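Local coordinates for aeromonas extracellular serine protease (Aeromonas sobria, PDB 3WQB), which cleaves peptide bonds after paired basic residues, one of them lysine, as a calcium-binding serine endopeptidase and probable virulence factor acting on host plasma proteins, at residues N243-N255 with G527-Y539. The protein carries 1 engineered substitution. Residues are numbered along the deposited sequence; the frame is centred on the assembly and turned at random.
Sequences NSNLDPSNSNFWN and GLRDMRMLSNKFY
The guanidinium of R532 has the CA of N252 over one face, off-centre toward the rim, while P248 O and S251 OG meet its edge. Both edge bonds lie close to its plane: NH2 donates to P248 O at 2.8 Å, and NE to S251 OG at 2.9 Å. The arginine chain leaves CB extended and bends at chi3 (57°), which brings the planar end to the 3-10 segment 248-250, against P248 O. S251 OG passes a bond of its own to P248 O, and the S251 backbone N also donates there, so three donors grip this carbonyl oxygen. NH1 of R532 forms a salt bridge with D197 of helix 191-205. The F253 ring has its edge toward CD1 of L534, which also packs 4.0 Å from F253 CB.

The contact is a buried part of the interface between the two domains of a furin-like protease: the loop leading into strand 255-261 of the subtilisin domain lies across strand 527-535 of the P-domain, which is hydrogen-bonded antiparallel to strand 471-482. The side-chain amide of N245 bonds to both the N-H and the C=O of L534. Its OD1 accepts from L534 N at 3.0 Å, a nearly straight bond (169°) arriving from above the carbonyl plane, whereas ND2 donates in the amide plane to L534 O at 3.1 Å. The same side chain crosses M533 at about a right angle. Farther along, M531 CE sits 3.8 Å from L246 CD2, and a water lies within hydrogen-bonding distance of both N245 O and R532 O.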
ATOM      1  N   ASN A 243      -0.062   2.745 -11.025  1.00 11.02           N
ATOM      2  CA  ASN A 243       0.363   1.385 -10.811  1.00 10.76           C
ATOM      3  C   ASN A 243       0.863   1.300  -9.375  1.00 10.51           C
ATOM      4  O   ASN A 243       1.543   2.212  -8.900  1.00 10.94           O
ATOM      5  CB  ASN A 243       1.462   1.037 -11.805  1.00 11.00           C
ATOM      6  CG  ASN A 243       1.875  -0.403 -11.732  1.00  9.89           C
ATOM      7  OD1 ASN A 243       2.502  -0.826 -10.760  1.00 11.74           O
ATOM      8  ND2 ASN A 243       1.554  -1.168 -12.765  1.00 10.59           N
ATOM      9  N   SER A 244       0.496   0.229  -8.671  1.00 10.14           N
ATOM     10  CA  SER A 244       0.861   0.060  -7.262  1.00 10.12           C
ATOM     11  C   SER A 244       2.354  -0.139  -6.959  1.00  9.97           C
ATOM     12  O   SER A 244       2.756  -0.126  -5.788  1.00 10.59           O
ATOM     13  CB  SER A 244       0.018  -1.060  -6.647  1.00 10.22           C
ATOM     14  OG  SER A 244       0.132  -2.262  -7.379  1.00 10.23           O
ATOM     15  N   ASN A 245       3.165  -0.327  -8.000  1.00  9.99           N
ATOM     16  CA  ASN A 245       4.624  -0.343  -7.845  1.00 10.27           C
ATOM     17  C   ASN A 245       5.254   1.059  -7.820  1.00 10.53           C
ATOM     18  O   ASN A 245       6.454   1.188  -7.585  1.00 11.11           O
ATOM     19  CB  ASN A 245       5.293  -1.194  -8.940  1.00 10.36           C
ATOM     20  CG  ASN A 245       5.549  -2.636  -8.511  1.00 10.02           C
ATOM     21  OD1 ASN A 245       5.890  -2.903  -7.368  1.00 10.66           O
ATOM     22  ND2 ASN A 245       5.438  -3.567  -9.456  1.00 12.09           N
ATOM     23  N   LEU A 246       4.471   2.114  -8.065  1.00 10.14           N
ATOM     24  CA  LEU A 246       5.064   3.459  -8.071  1.00 10.99           C
ATOM     25  C   LEU A 246       5.500   3.949  -6.692  1.00 11.30           C
ATOM     26  O   LEU A 246       6.532   4.604  -6.568  1.00 12.48           O
ATOM     27  CB  LEU A 246       4.154   4.490  -8.733  1.00 11.15           C
ATOM     28  CG  LEU A 246       3.877   4.317 -10.222  1.00 11.92           C
ATOM     29  CD1 LEU A 246       2.895   5.385 -10.698  1.00 14.32           C
ATOM     30  CD2 LEU A 246       5.169   4.344 -11.038  1.00 15.42           C
ATOM     31  N   ASP A 247       4.726   3.636  -5.659  1.00 11.76           N
ATOM     32  CA  ASP A 247       5.090   4.029  -4.300  1.00 11.76           C
ATOM     33  C   ASP A 247       6.178   3.066  -3.827  1.00 11.75           C
ATOM     34  O   ASP A 247       5.921   1.864  -3.726  1.00 11.57           O
ATOM     35  CB  ASP A 247       3.855   3.974  -3.393  1.00 12.24           C
ATOM     36  CG  ASP A 247       4.175   4.214  -1.918  1.00 13.57           C
ATOM     37  OD1 ASP A 247       5.368   4.258  -1.523  1.00 14.35           O
ATOM     38  OD2 ASP A 247       3.201   4.355  -1.148  1.00 15.34           O
ATOM     39  N   PRO A 248       7.403   3.578  -3.588  1.00 12.60           N
ATOM     40  CA  PRO A 248       8.525   2.690  -3.236  1.00 12.48           C
ATOM     41  C   PRO A 248       8.262   1.713  -2.075  1.00 12.09           C
ATOM     42  O   PRO A 248       8.766   0.589  -2.089  1.00 12.50           O
ATOM     43  CB  PRO A 248       9.662   3.667  -2.893  1.00 13.08           C
ATOM     44  CG  PRO A 248       8.990   4.966  -2.604  1.00 15.05           C
ATOM     45  CD  PRO A 248       7.791   5.004  -3.501  1.00 12.50           C
ATOM     46  N   SER A 249       7.460   2.117  -1.096  1.00 11.34           N
ATOM     47  CA  SER A 249       7.188   1.251   0.049  1.00 10.85           C
ATOM     48  C   SER A 249       6.420  -0.008  -0.343  1.00  9.88           C
ATOM     49  O   SER A 249       6.500  -1.034   0.337  1.00 10.58           O
ATOM     50  CB  SER A 249       6.404   2.009   1.113  1.00 11.35           C
ATOM     51  OG  SER A 249       7.143   3.129   1.551  1.00 14.09           O
ATOM     52  N   ASN A 250       5.676   0.071  -1.444  1.00  9.19           N
ATOM     53  CA  ASN A 250       4.826  -1.044  -1.841  1.00  8.79           C
ATOM     54  C   ASN A 250       5.580  -2.213  -2.452  1.00  8.25           C
ATOM     55  O   ASN A 250       4.980  -3.243  -2.729  1.00  8.78           O
ATOM     56  CB  ASN A 250       3.741  -0.582  -2.816  1.00  8.92           C
ATOM     57  CG  ASN A 250       2.719   0.317  -2.168  1.00  8.95           C
ATOM     58  OD1 ASN A 250       2.662   0.448  -0.937  1.00 11.44           O
ATOM     59  ND2 ASN A 250       1.889   0.950  -3.000  1.00 11.29           N
ATOM     60  N   SER A 251       6.885  -2.055  -2.673  1.00  8.74           N
ATOM     61  CA  SER A 251       7.711  -3.143  -3.224  1.00  8.49           C
ATOM     62  C   SER A 251       8.721  -3.690  -2.216  1.00  8.65           C
ATOM     63  O   SER A 251       9.666  -4.376  -2.604  1.00  8.95           O
ATOM     64  CB  SER A 251       8.414  -2.692  -4.516  1.00  8.95           C
ATOM     65  OG  SER A 251       9.209  -1.542  -4.265  1.00  9.93           O
ATOM     66  N   ASN A 252       8.512  -3.412  -0.928  1.00  8.53           N
ATOM     67  CA  ASN A 252       9.483  -3.819   0.082  1.00  9.13           C
ATOM     68  C   ASN A 252       9.343  -5.241   0.593  1.00  8.93           C
ATOM     69  O   ASN A 252      10.076  -5.635   1.503  1.00  9.83           O
ATOM     70  CB  ASN A 252       9.523  -2.842   1.269  1.00  8.99           C
ATOM     71  CG  ASN A 252       8.323  -2.971   2.180  1.00  9.68           C
ATOM     72  OD1 ASN A 252       7.373  -3.692   1.887  1.00 10.07           O
ATOM     73  ND2 ASN A 252       8.368  -2.269   3.302  1.00 11.40           N
ATOM     74  N   PHE A 253       8.418  -6.003   0.010  1.00  9.05           N
ATOM     75  CA  PHE A 253       8.137  -7.399   0.391  1.00  9.08           C
ATOM     76  C   PHE A 253       7.433  -7.556   1.733  1.00  9.12           C
ATOM     77  O   PHE A 253       6.468  -8.295   1.823  1.00  9.18           O
ATOM     78  CB  PHE A 253       9.387  -8.284   0.328  1.00  9.72           C
ATOM     79  CG  PHE A 253       9.137  -9.707   0.738  1.00  9.59           C
ATOM     80  CD1 PHE A 253       8.410 -10.562  -0.092  1.00 10.36           C
ATOM     81  CD2 PHE A 253       9.619 -10.197   1.957  1.00 10.45           C
ATOM     82  CE1 PHE A 253       8.182 -11.883   0.273  1.00 11.63           C
ATOM     83  CE2 PHE A 253       9.384 -11.513   2.333  1.00 11.98           C
ATOM     84  CZ  PHE A 253       8.674 -12.356   1.486  1.00 12.07           C
ATOM     85  N   TRP A 254       7.924  -6.872   2.764  1.00  9.29           N
ATOM     86  CA  TRP A 254       7.337  -6.978   4.110  1.00  9.78           C
ATOM     87  C   TRP A 254       5.895  -6.492   4.119  1.00  9.05           C
ATOM     88  O   TRP A 254       5.070  -7.023   4.870  1.00  9.64           O
ATOM     89  CB  TRP A 254       8.186  -6.230   5.145  1.00  9.95           C
ATOM     90  CG  TRP A 254       9.636  -6.545   4.948  1.00  9.90           C
ATOM     91  CD1 TRP A 254      10.608  -5.688   4.524  1.00 10.27           C
ATOM     92  CD2 TRP A 254      10.256  -7.841   5.050  1.00 10.73           C
ATOM     93  NE1 TRP A 254      11.810  -6.358   4.402  1.00 11.06           N
ATOM     94  CE2 TRP A 254      11.617  -7.680   4.707  1.00 11.26           C
ATOM     95  CE3 TRP A 254       9.795  -9.119   5.420  1.00 11.02           C
ATOM     96  CZ2 TRP A 254      12.526  -8.755   4.714  1.00 11.95           C
ATOM     97  CZ3 TRP A 254      10.707 -10.183   5.444  1.00 11.59           C
ATOM     98  CH2 TRP A 254      12.047  -9.990   5.086  1.00 12.15           C
ATOM     99  N   ASN A 255       5.569  -5.521   3.260  1.00  8.96           N
ATOM    100  CA  ASN A 255       4.191  -5.089   3.099  1.00  8.89           C
ATOM    101  C   ASN A 255       3.404  -6.078   2.265  1.00  8.82           C
ATOM    102  O   ASN A 255       3.823  -6.423   1.148  1.00 10.69           O
ATOM    103  CB  ASN A 255       4.151  -3.732   2.404  1.00  8.71           C
ATOM    104  CG  ASN A 255       4.403  -2.592   3.343  1.00  8.77           C
ATOM    105  OD1 ASN A 255       4.009  -2.648   4.507  1.00 10.45           O
ATOM    106  ND2 ASN A 255       5.048  -1.530   2.847  1.00  9.95           N
ATOM    107  N   GLY A 527      15.167  10.024 -15.834  1.00 19.61           N
ATOM    108  CA  GLY A 527      14.606   8.697 -16.012  1.00 19.06           C
ATOM    109  C   GLY A 527      14.451   8.013 -14.669  1.00 18.36           C
ATOM    110  O   GLY A 527      14.097   8.643 -13.677  1.00 19.51           O
ATOM    111  N   LEU A 528      14.724   6.718 -14.642  1.00 16.82           N
ATOM    112  CA  LEU A 528      14.621   5.930 -13.419  1.00 15.68           C
ATOM    113  C   LEU A 528      15.999   5.759 -12.825  1.00 15.27           C
ATOM    114  O   LEU A 528      16.961   5.557 -13.558  1.00 15.07           O
ATOM    115  CB  LEU A 528      14.030   4.551 -13.718  1.00 15.39           C
ATOM    116  CG  LEU A 528      12.665   4.477 -14.410  1.00 14.95           C
ATOM    117  CD1 LEU A 528      12.232   3.025 -14.534  1.00 14.22           C
ATOM    118  CD2 LEU A 528      11.619   5.300 -13.671  1.00 15.19           C
ATOM    119  N   ARG A 529      16.082   5.848 -11.501  1.00 14.70           N
ATOM    120  CA  ARG A 529      17.332   5.630 -10.778  1.00 14.69           C
ATOM    121  C   ARG A 529      17.043   4.691  -9.611  1.00 14.70           C
ATOM    122  O   ARG A 529      16.456   5.105  -8.604  1.00 14.85           O
ATOM    123  CB  ARG A 529      17.924   6.958 -10.272  1.00 14.45           C
ATOM    124  CG  ARG A 529      18.462   7.905 -11.363  1.00 15.59           C
ATOM    125  CD  ARG A 529      19.578   7.249 -12.173  1.00 15.40           C
ATOM    126  NE  ARG A 529      20.170   8.139 -13.175  1.00 17.28           N
ATOM    127  CZ  ARG A 529      19.720   8.282 -14.420  1.00 17.21           C
ATOM    128  NH1 ARG A 529      18.653   7.608 -14.840  1.00 15.96           N
ATOM    129  NH2 ARG A 529      20.339   9.100 -15.252  1.00 18.63           N
ATOM    130  N   ASP A 530      17.419   3.422  -9.769  1.00 14.88           N
ATOM    131  CA  ASP A 530      17.129   2.375  -8.773  1.00 14.92           C
ATOM    132  C   ASP A 530      15.652   2.378  -8.359  1.00 14.22           C
ATOM    133  O   ASP A 530      15.318   2.279  -7.174  1.00 14.65           O
ATOM    134  CB  ASP A 530      18.019   2.508  -7.527  1.00 15.63           C
ATOM    135  CG  ASP A 530      19.486   2.209  -7.791  1.00 18.28           C
ATOM    136  OD1 ASP A 530      19.805   1.485  -8.754  1.00 20.05           O
ATOM    137  OD2 ASP A 530      20.320   2.699  -6.996  1.00 22.22           O
ATOM    138  N   MET A 531      14.764   2.519  -9.337  1.00 12.81           N
ATOM    139  CA  MET A 531      13.345   2.425  -9.033  1.00 12.58           C
ATOM    140  C   MET A 531      13.005   0.967  -8.763  1.00 11.83           C
ATOM    141  O   MET A 531      13.297   0.101  -9.580  1.00 11.63           O
ATOM    142  CB  MET A 531      12.476   2.962 -10.160  1.00 13.13           C
ATOM    143  CG  MET A 531      11.015   2.948  -9.754  1.00 14.96           C
ATOM    144  SD  MET A 531       9.883   3.445 -11.030  1.00 21.92           S
ATOM    145  CE  MET A 531       8.474   2.424 -10.623  1.00 19.78           C
ATOM    146  N   ARG A 532      12.391   0.708  -7.612  1.00 11.67           N
ATOM    147  CA  ARG A 532      12.115  -0.661  -7.194  1.00 11.71           C
ATOM    148  C   ARG A 532      10.693  -1.084  -7.546  1.00 11.39           C
ATOM    149  O   ARG A 532       9.738  -0.291  -7.434  1.00 11.56           O
ATOM    150  CB  ARG A 532      12.379  -0.852  -5.696  1.00 11.74           C
ATOM    151  CG  ARG A 532      12.439  -2.315  -5.270  1.00 11.76           C
ATOM    152  CD  ARG A 532      12.767  -2.473  -3.807  1.00 11.96           C
ATOM    153  NE  ARG A 532      11.787  -1.764  -2.990  1.00 11.81           N
ATOM    154  CZ  ARG A 532      11.935  -1.482  -1.703  1.00 12.77           C
ATOM    155  NH1 ARG A 532      13.040  -1.846  -1.064  1.00 15.23           N
ATOM    156  NH2 ARG A 532      10.976  -0.825  -1.058  1.00 14.32           N
ATOM    157  N   MET A 533      10.571  -2.335  -7.997  1.00 10.51           N
ATOM    158  CA  MET A 533       9.277  -2.945  -8.277  1.00 10.92           C
ATOM    159  C   MET A 533       9.282  -4.369  -7.733  1.00 10.24           C
ATOM    160  O   MET A 533      10.344  -4.997  -7.625  1.00 10.95           O
ATOM    161  CB  MET A 533       8.996  -2.956  -9.779  1.00 11.75           C
ATOM    162  CG  MET A 533       8.857  -1.570 -10.383  1.00 14.47           C
ATOM    163  SD  MET A 533       9.274  -1.486 -12.139  1.00 16.47           S
ATOM    164  CE  MET A 533      11.053  -1.549 -12.050  1.00 20.50           C
ATOM    165  N   LEU A 534       8.106  -4.873  -7.371  1.00  9.24           N
ATOM    166  CA  LEU A 534       7.982  -6.247  -6.894  1.00  9.39           C
ATOM    167  C   LEU A 534       6.928  -6.985  -7.714  1.00  9.07           C
ATOM    168  O   LEU A 534       5.942  -6.386  -8.152  1.00  9.04           O
ATOM    169  CB  LEU A 534       7.637  -6.259  -5.400  1.00  9.46           C
ATOM    170  CG  LEU A 534       7.452  -7.644  -4.767  1.00  9.26           C
ATOM    171  CD1 LEU A 534       8.011  -7.680  -3.367  1.00 11.32           C
ATOM    172  CD2 LEU A 534       5.989  -8.101  -4.761  1.00  9.81           C
ATOM    173  N   SER A 535       7.145  -8.278  -7.934  1.00  8.62           N
ATOM    174  CA  SER A 535       6.106  -9.123  -8.502  1.00  9.15           C
ATOM    175  C   SER A 535       5.838 -10.348  -7.647  1.00  9.22           C
ATOM    176  O   SER A 535       6.767 -11.015  -7.166  1.00  9.38           O
ATOM    177  CB  SER A 535       6.450  -9.569  -9.916  1.00  9.38           C
ATOM    178  OG  SER A 535       5.464 -10.470 -10.379  1.00 10.01           O
ATOM    179  N   ASN A 536       4.550 -10.649  -7.494  1.00  9.21           N
ATOM    180  CA  ASN A 536       4.080 -11.861  -6.838  1.00  9.29           C
ATOM    181  C   ASN A 536       3.742 -12.982  -7.823  1.00  9.40           C
ATOM    182  O   ASN A 536       3.392 -14.098  -7.413  1.00  9.70           O
ATOM    183  CB  ASN A 536       2.855 -11.542  -5.985  1.00  9.37           C
ATOM    184  CG  ASN A 536       3.192 -10.688  -4.786  1.00  8.92           C
ATOM    185  OD1 ASN A 536       4.159 -10.972  -4.073  1.00 10.33           O
ATOM    186  ND2 ASN A 536       2.384  -9.652  -4.534  1.00  9.96           N
ATOM    187  N   LYS A 537       3.812 -12.676  -9.122  1.00  9.34           N
ATOM    188  CA  LYS A 537       3.352 -13.598 -10.162  1.00  9.68           C
ATOM    189  C   LYS A 537       4.032 -14.962 -10.166  1.00  9.75           C
ATOM    190  O   LYS A 537       3.448 -15.944 -10.642  1.00  9.63           O
ATOM    191  CB  LYS A 537       3.499 -12.921 -11.527  1.00  9.87           C
ATOM    192  CG  LYS A 537       3.227 -13.797 -12.736  1.00  9.97           C
ATOM    193  CD  LYS A 537       1.762 -14.229 -12.818  1.00 10.12           C
ATOM    194  CE  LYS A 537       1.505 -15.080 -14.054  1.00 11.50           C
ATOM    195  NZ  LYS A 537       1.660 -14.316 -15.323  1.00 13.67           N
ATOM    196  N   PHE A 538       5.254 -15.017  -9.646  1.00  9.88           N
ATOM    197  CA  PHE A 538       6.097 -16.203  -9.783  1.00 10.28           C
ATOM    198  C   PHE A 538       6.051 -17.129  -8.569  1.00 10.31           C
ATOM    199  O   PHE A 538       6.832 -18.069  -8.460  1.00 10.62           O
ATOM    200  CB  PHE A 538       7.533 -15.779 -10.104  1.00 10.38           C
ATOM    201  CG  PHE A 538       7.621 -14.808 -11.237  1.00  9.99           C
ATOM    202  CD1 PHE A 538       7.451 -15.232 -12.545  1.00 10.98           C
ATOM    203  CD2 PHE A 538       7.870 -13.456 -10.997  1.00 10.28           C
ATOM    204  CE1 PHE A 538       7.522 -14.328 -13.601  1.00 11.03           C
ATOM    205  CE2 PHE A 538       7.943 -12.540 -12.052  1.00 11.60           C
ATOM    206  CZ  PHE A 538       7.774 -12.985 -13.353  1.00 11.44           C
ATOM    207  N   TYR A 539       5.112 -16.870  -7.665  1.00  9.66           N
ATOM    208  CA  TYR A 539       4.999 -17.622  -6.425  1.00 10.39           C
ATOM    209  C   TYR A 539       4.943 -19.122  -6.675  1.00 10.79           C
ATOM    210  O   TYR A 539       4.047 -19.621  -7.363  1.00 11.47           O
ATOM    211  CB  TYR A 539       3.743 -17.166  -5.680  1.00 10.59           C
ATOM    212  CG  TYR A 539       3.662 -17.630  -4.248  1.00 10.48           C
ATOM    213  CD1 TYR A 539       4.110 -16.814  -3.213  1.00 11.74           C
ATOM    214  CD2 TYR A 539       3.143 -18.891  -3.922  1.00 12.36           C
ATOM    215  CE1 TYR A 539       4.039 -17.235  -1.892  1.00 12.10           C
ATOM    216  CE2 TYR A 539       3.068 -19.320  -2.593  1.00 12.24           C
ATOM    217  CZ  TYR A 539       3.511 -18.482  -1.587  1.00 11.51           C
ATOM    218  OH  TYR A 539       3.447 -18.887  -0.276  1.00 13.86           O
TER
HETATM  219  O   HOH W   1       9.042   2.381  -6.969  1.00 14.47           O